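Ferritin (Mycoplasma penetrans, PDB 7DIE) probably takes up, oxidises and stores iron as a 24-subunit ferritin, binding ferric ions at sites within its helical bundle and elsewhere on the subunit. Local coordinates at residues A[16-27]-A[61-69]. Sequence-based numbering, arbitrary orientation.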
ATOM      1  N   VAL A  16     -17.463 -46.020  22.442  1.00 27.63           N
ATOM      2  CA  VAL A  16     -16.769 -44.963  21.701  1.00 27.71           C
ATOM      3  C   VAL A  16     -15.608 -45.560  20.919  1.00 28.17           C
ATOM      4  O   VAL A  16     -15.401 -45.259  19.739  1.00 27.92           O
ATOM      5  CB  VAL A  16     -16.293 -43.852  22.653  1.00 27.87           C
ATOM      6  CG1 VAL A  16     -15.428 -42.841  21.892  1.00 32.22           C
ATOM      7  CG2 VAL A  16     -17.485 -43.141  23.310  1.00 27.20           C
ATOM      8  N   SER A  17     -14.828 -46.414  21.582  1.00 26.77           N
ATOM      9  CA  SER A  17     -13.740 -47.130  20.938  1.00 25.05           C
ATOM     10  C   SER A  17     -14.249 -47.979  19.778  1.00 29.33           C
ATOM     11  O   SER A  17     -13.633 -48.023  18.707  1.00 29.17           O
ATOM     12  CB  SER A  17     -13.046 -47.980  22.013  1.00 29.33           C
ATOM     13  OG  SER A  17     -11.688 -48.178  21.777  1.00 40.06           O
ATOM     14  N   LYS A  18     -15.380 -48.658  19.962  1.00 28.22           N
ATOM     15  CA  LYS A  18     -15.930 -49.449  18.867  1.00 25.36           C
ATOM     16  C   LYS A  18     -16.342 -48.559  17.709  1.00 25.62           C
ATOM     17  O   LYS A  18     -16.156 -48.915  16.541  1.00 27.23           O
ATOM     18  CB  LYS A  18     -17.127 -50.272  19.347  1.00 29.81           C
ATOM     19  CG  LYS A  18     -17.792 -51.048  18.210  1.00 38.36           C
ATOM     20  CD  LYS A  18     -18.990 -51.855  18.677  1.00 46.94           C
ATOM     21  CE  LYS A  18     -19.476 -52.786  17.573  1.00 54.04           C
ATOM     22  NZ  LYS A  18     -20.643 -53.603  17.997  1.00 59.41           N
ATOM     23  N   HIS A  19     -16.914 -47.397  18.003  1.00 25.50           N
ATOM     24  CA  HIS A  19     -17.285 -46.537  16.891  1.00 25.02           C
ATOM     25  C   HIS A  19     -16.049 -46.021  16.147  1.00 24.68           C
ATOM     26  O   HIS A  19     -16.081 -45.865  14.918  1.00 26.65           O
ATOM     27  CB  HIS A  19     -18.141 -45.370  17.353  1.00 24.17           C
ATOM     28  CG  HIS A  19     -18.589 -44.540  16.203  1.00 26.52           C
ATOM     29  ND1 HIS A  19     -19.425 -45.039  15.224  1.00 25.93           N
ATOM     30  CD2 HIS A  19     -18.209 -43.311  15.789  1.00 26.56           C
ATOM     31  CE1 HIS A  19     -19.581 -44.127  14.284  1.00 27.48           C
ATOM     32  NE2 HIS A  19     -18.856 -43.070  14.604  1.00 27.30           N
ATOM     33  N   TYR A  20     -14.952 -45.750  16.861  1.00 26.34           N
ATOM     34  CA  TYR A  20     -13.700 -45.441  16.161  1.00 27.10           C
ATOM     35  C   TYR A  20     -13.349 -46.548  15.173  1.00 27.46           C
ATOM     36  O   TYR A  20     -12.994 -46.284  14.014  1.00 24.38           O
ATOM     37  CB  TYR A  20     -12.563 -45.232  17.170  1.00 25.40           C
ATOM     38  CG  TYR A  20     -11.225 -44.833  16.535  1.00 26.15           C
ATOM     39  CD1 TYR A  20     -10.426 -45.771  15.906  1.00 29.08           C
ATOM     40  CD2 TYR A  20     -10.762 -43.526  16.610  1.00 26.77           C
ATOM     41  CE1 TYR A  20      -9.212 -45.422  15.327  1.00 29.54           C
ATOM     42  CE2 TYR A  20      -9.531 -43.160  16.051  1.00 30.50           C
ATOM     43  CZ  TYR A  20      -8.760 -44.118  15.411  1.00 29.94           C
ATOM     44  OH  TYR A  20      -7.540 -43.791  14.832  1.00 30.57           O
ATOM     45  N   ASN A  21     -13.439 -47.808  15.618  1.00 26.01           N
ATOM     46  CA  ASN A  21     -13.132 -48.918  14.717  1.00 27.50           C
ATOM     47  C   ASN A  21     -14.085 -48.953  13.528  1.00 26.09           C
ATOM     48  O   ASN A  21     -13.694 -49.373  12.439  1.00 26.09           O
ATOM     49  CB  ASN A  21     -13.181 -50.254  15.475  1.00 26.75           C
ATOM     50  CG  ASN A  21     -11.950 -50.489  16.327  1.00 31.44           C
ATOM     51  OD1 ASN A  21     -10.975 -51.086  15.869  1.00 30.74           O
ATOM     52  ND2 ASN A  21     -11.975 -50.000  17.565  1.00 34.67           N
ATOM     53  N   VAL A  22     -15.341 -48.546  13.721  1.00 25.96           N
ATOM     54  CA  VAL A  22     -16.292 -48.555  12.610  1.00 22.70           C
ATOM     55  C   VAL A  22     -15.965 -47.449  11.611  1.00 25.63           C
ATOM     56  O   VAL A  22     -16.045 -47.653  10.387  1.00 26.48           O
ATOM     57  CB  VAL A  22     -17.732 -48.443  13.140  1.00 25.55           C
ATOM     58  CG1 VAL A  22     -18.715 -48.240  11.982  1.00 27.40           C
ATOM     59  CG2 VAL A  22     -18.098 -49.704  13.947  1.00 26.97           C
ATOM     60  N   GLU A  23     -15.586 -46.260  12.102  1.00 26.51           N
ATOM     61  CA  GLU A  23     -15.155 -45.204  11.171  1.00 24.55           C
ATOM     62  C   GLU A  23     -13.879 -45.600  10.432  1.00 27.01           C
ATOM     63  O   GLU A  23     -13.712 -45.290   9.243  1.00 27.38           O
ATOM     64  CB  GLU A  23     -14.933 -43.887  11.919  1.00 25.36           C
ATOM     65  CG  GLU A  23     -16.164 -43.368  12.685  1.00 25.05           C
ATOM     66  CD  GLU A  23     -17.070 -42.494  11.825  1.00 28.04           C
ATOM     67  OE1 GLU A  23     -16.970 -42.555  10.573  1.00 26.57           O
ATOM     68  OE2 GLU A  23     -17.880 -41.740  12.407  1.00 27.83           O
ATOM     69  N   LEU A  24     -12.952 -46.263  11.129  1.00 25.20           N
ATOM     70  CA  LEU A  24     -11.733 -46.741  10.483  1.00 24.88           C
ATOM     71  C   LEU A  24     -12.038 -47.870   9.511  1.00 28.88           C
ATOM     72  O   LEU A  24     -11.394 -47.992   8.465  1.00 26.53           O
ATOM     73  CB  LEU A  24     -10.725 -47.204  11.548  1.00 24.81           C
ATOM     74  CG  LEU A  24      -9.422 -47.848  11.059  1.00 26.69           C
ATOM     75  CD1 LEU A  24      -8.684 -46.914  10.090  1.00 27.76           C
ATOM     76  CD2 LEU A  24      -8.530 -48.226  12.272  1.00 26.22           C
ATOM     77  N   CYS A  25     -13.014 -48.717   9.839  1.00 28.15           N
ATOM     78  CA  CYS A  25     -13.389 -49.755   8.889  1.00 29.24           C
ATOM     79  C   CYS A  25     -13.873 -49.118   7.593  1.00 26.47           C
ATOM     80  O   CYS A  25     -13.492 -49.544   6.492  1.00 27.06           O
ATOM     81  CB  CYS A  25     -14.463 -50.661   9.509  1.00 30.14           C
ATOM     82  SG  CYS A  25     -14.963 -52.030   8.442  1.00 30.26           S
ATOM     83  N   ALA A  26     -14.655 -48.040   7.712  1.00 25.12           N
ATOM     84  CA  ALA A  26     -15.122 -47.300   6.546  1.00 27.24           C
ATOM     85  C   ALA A  26     -13.955 -46.698   5.782  1.00 28.60           C
ATOM     86  O   ALA A  26     -13.883 -46.814   4.555  1.00 29.14           O
ATOM     87  CB  ALA A  26     -16.107 -46.206   6.973  1.00 27.69           C
ATOM     88  N   ALA A  27     -13.029 -46.047   6.496  1.00 26.69           N
ATOM     89  CA  ALA A  27     -11.844 -45.482   5.845  1.00 27.60           C
ATOM     90  C   ALA A  27     -11.080 -46.557   5.091  1.00 28.60           C
ATOM     91  O   ALA A  27     -10.729 -46.380   3.917  1.00 26.95           O
ATOM     92  CB  ALA A  27     -10.928 -44.818   6.882  1.00 28.19           C
ATOM     93  N   MET A  61     -12.215 -39.925  13.125  1.00 25.27           N
ATOM     94  CA  MET A  61     -11.295 -40.607  14.033  1.00 24.63           C
ATOM     95  C   MET A  61     -10.550 -39.611  14.918  1.00 25.44           C
ATOM     96  O   MET A  61     -10.313 -39.878  16.097  1.00 27.12           O
ATOM     97  CB  MET A  61     -10.322 -41.459  13.217  1.00 25.81           C
ATOM     98  CG  MET A  61     -11.011 -42.608  12.506  1.00 27.02           C
ATOM     99  SD  MET A  61     -10.204 -43.198  11.001  1.00 30.08           S
ATOM    100  CE  MET A  61      -8.566 -43.445  11.608  1.00 25.61           C
ATOM    101  N   SER A  62     -10.165 -38.451  14.364  1.00 29.95           N
ATOM    102  CA  SER A  62      -9.434 -37.469  15.162  1.00 26.41           C
ATOM    103  C   SER A  62     -10.285 -36.950  16.315  1.00 25.10           C
ATOM    104  O   SER A  62      -9.787 -36.803  17.433  1.00 27.09           O
ATOM    105  CB  SER A  62      -8.978 -36.293  14.288  1.00 27.93           C
ATOM    106  OG  SER A  62     -10.102 -35.596  13.764  1.00 35.06           O
ATOM    107  N   ARG A  63     -11.570 -36.664  16.065  1.00 22.19           N
ATOM    108  CA  ARG A  63     -12.438 -36.190  17.147  1.00 24.70           C
ATOM    109  C   ARG A  63     -12.639 -37.271  18.208  1.00 27.98           C
ATOM    110  O   ARG A  63     -12.690 -36.967  19.404  1.00 24.60           O
ATOM    111  CB  ARG A  63     -13.798 -35.736  16.600  1.00 25.80           C
ATOM    112  CG  ARG A  63     -13.816 -34.314  16.017  1.00 28.46           C
ATOM    113  CD  ARG A  63     -15.204 -33.985  15.440  1.00 27.88           C
ATOM    114  NE  ARG A  63     -15.312 -32.588  15.022  1.00 29.91           N
ATOM    115  CZ  ARG A  63     -14.801 -32.106  13.893  1.00 31.81           C
ATOM    116  NH1 ARG A  63     -14.140 -32.908  13.049  1.00 27.53           N
ATOM    117  NH2 ARG A  63     -14.943 -30.818  13.603  1.00 28.21           N
ATOM    118  N   LEU A  64     -12.728 -38.541  17.796  1.00 24.87           N
ATOM    119  CA  LEU A  64     -12.951 -39.615  18.767  1.00 25.99           C
ATOM    120  C   LEU A  64     -11.726 -39.831  19.642  1.00 27.56           C
ATOM    121  O   LEU A  64     -11.844 -39.940  20.863  1.00 26.68           O
ATOM    122  CB  LEU A  64     -13.335 -40.916  18.051  1.00 25.89           C
ATOM    123  CG  LEU A  64     -14.671 -40.843  17.312  1.00 25.67           C
ATOM    124  CD1 LEU A  64     -14.809 -41.974  16.304  1.00 26.87           C
ATOM    125  CD2 LEU A  64     -15.834 -40.884  18.307  1.00 29.25           C
ATOM    126  N   VAL A  65     -10.530 -39.887  19.046  1.00 25.39           N
ATOM    127  CA  VAL A  65      -9.364 -40.106  19.897  1.00 28.31           C
ATOM    128  C   VAL A  65      -9.105 -38.891  20.788  1.00 29.45           C
ATOM    129  O   VAL A  65      -8.673 -39.044  21.936  1.00 27.66           O
ATOM    130  CB  VAL A  65      -8.122 -40.500  19.067  1.00 26.56           C
ATOM    131  CG1 VAL A  65      -7.635 -39.351  18.223  1.00 26.35           C
ATOM    132  CG2 VAL A  65      -7.009 -40.967  20.003  1.00 33.63           C
ATOM    133  N   LYS A  66      -9.392 -37.677  20.306  1.00 25.34           N
ATOM    134  CA  LYS A  66      -9.211 -36.485  21.138  1.00 23.35           C
ATOM    135  C   LYS A  66     -10.164 -36.482  22.314  1.00 27.00           C
ATOM    136  O   LYS A  66      -9.800 -36.070  23.422  1.00 24.97           O
ATOM    137  CB  LYS A  66      -9.435 -35.216  20.305  1.00 27.87           C
ATOM    138  CG  LYS A  66      -8.294 -34.858  19.337  1.00 43.74           C
ATOM    139  CD  LYS A  66      -8.386 -33.378  18.893  1.00 51.74           C
ATOM    140  CE  LYS A  66      -7.651 -33.118  17.574  1.00 65.31           C
ATOM    141  NZ  LYS A  66      -8.330 -32.117  16.671  1.00 63.00           N
ATOM    142  N   TYR A  67     -11.405 -36.905  22.081  1.00 23.03           N
ATOM    143  CA  TYR A  67     -12.371 -36.995  23.170  1.00 23.44           C
ATOM    144  C   TYR A  67     -11.940 -38.029  24.205  1.00 26.03           C
ATOM    145  O   TYR A  67     -12.001 -37.771  25.412  1.00 24.23           O
ATOM    146  CB  TYR A  67     -13.764 -37.347  22.629  1.00 22.86           C
ATOM    147  CG  TYR A  67     -14.757 -37.620  23.761  1.00 26.39           C
ATOM    148  CD1 TYR A  67     -15.100 -36.619  24.666  1.00 24.71           C
ATOM    149  CD2 TYR A  67     -15.327 -38.885  23.937  1.00 26.55           C
ATOM    150  CE1 TYR A  67     -15.993 -36.864  25.726  1.00 27.42           C
ATOM    151  CE2 TYR A  67     -16.211 -39.141  24.994  1.00 29.81           C
ATOM    152  CZ  TYR A  67     -16.537 -38.134  25.886  1.00 25.96           C
ATOM    153  OH  TYR A  67     -17.424 -38.382  26.923  1.00 26.80           O
ATOM    154  N   MET A  68     -11.506 -39.212  23.757  1.00 23.54           N
ATOM    155  CA  MET A  68     -11.083 -40.216  24.722  1.00 25.47           C
ATOM    156  C   MET A  68      -9.950 -39.689  25.592  1.00 25.25           C
ATOM    157  O   MET A  68      -9.952 -39.897  26.808  1.00 26.86           O
ATOM    158  CB  MET A  68     -10.702 -41.514  24.003  1.00 25.98           C
ATOM    159  CG  MET A  68     -11.927 -42.146  23.326  1.00 31.14           C
ATOM    160  SD  MET A  68     -11.760 -43.886  22.840  1.00 36.62           S
ATOM    161  CE  MET A  68     -12.137 -44.692  24.417  1.00 34.25           C
ATOM    162  N   MET A  69      -8.999 -38.958  24.996  1.00 26.20           N
ATOM    163  CA  MET A  69      -7.906 -38.388  25.786  1.00 23.84           C
ATOM    164  C   MET A  69      -8.411 -37.342  26.776  1.00 25.98           C
ATOM    165  O   MET A  69      -7.899 -37.256  27.898  1.00 30.09           O
ATOM    166  CB  MET A  69      -6.840 -37.779  24.863  1.00 25.38           C
ATOM    167  CG  MET A  69      -6.062 -38.833  24.043  1.00 29.75           C
ATOM    168  SD  MET A  69      -4.750 -38.066  23.052  1.00 35.13           S
ATOM    169  CE  MET A  69      -5.696 -37.064  21.951  1.00 36.39           C
TER
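Two torsions bring Tyr20 and Met61 together: the tyrosine CG stands opposite its backbone N (chi1 -177°), which carries the ring across to helix 43-70, while Met61 runs out nearly extended and then folds at chi3 (51°) around the phenol. The pair illustrates one way in which antiparallel helices pack, a flexible thioether chain covering a ring; a leucine knob supplies the other. The methionine and tyrosine side chains cross at about a right angle. Met61 CG lies over one face, 4.1 Å from the Tyr20 ring centroid, in a CH-pi contact; SD stands farther off above the face as a Met-aromatic partner; and CE reaches the phenol end, 3.4 Å from Tyr20 OH. The same CE also packs on Leu24 CD1, at 3.8 Å. Leu64 is the knob, set into a hole formed by Val16, His19, Tyr20 and Glu23. Its two branches divide the task: CD1 presses on Tyr20 CA at 3.6 Å and on His19 CD2 at 3.7 Å, whereas CD2 turns to Val16 CG1, and its CB meets the tyrosine ring at the edge. Farther along, Val16 and Met68 lie alongside each other, pointing opposite ways, with Val16 CG1 3.8 Å from Met68 CG. Beside this apolar seam, His19 NE2 donates to Glu23 OE2 over 2.7 Å, from above the carboxylate plane. OE2 is also hydrogen-bonded to ND1 of the iron ligand His60, and Lys56 pairs with OE1 in a salt bridge; Glu23 thus probably helps position His60 from the second shell. Phe31 of a neighbouring subunit packs on Tyr20. The axes of segments 16-27 and 61-69 cross at -160°, the antiparallel packing of helices 10-39 and 43-70 in the ferritin four-helix bundle, here close to its internal iron site.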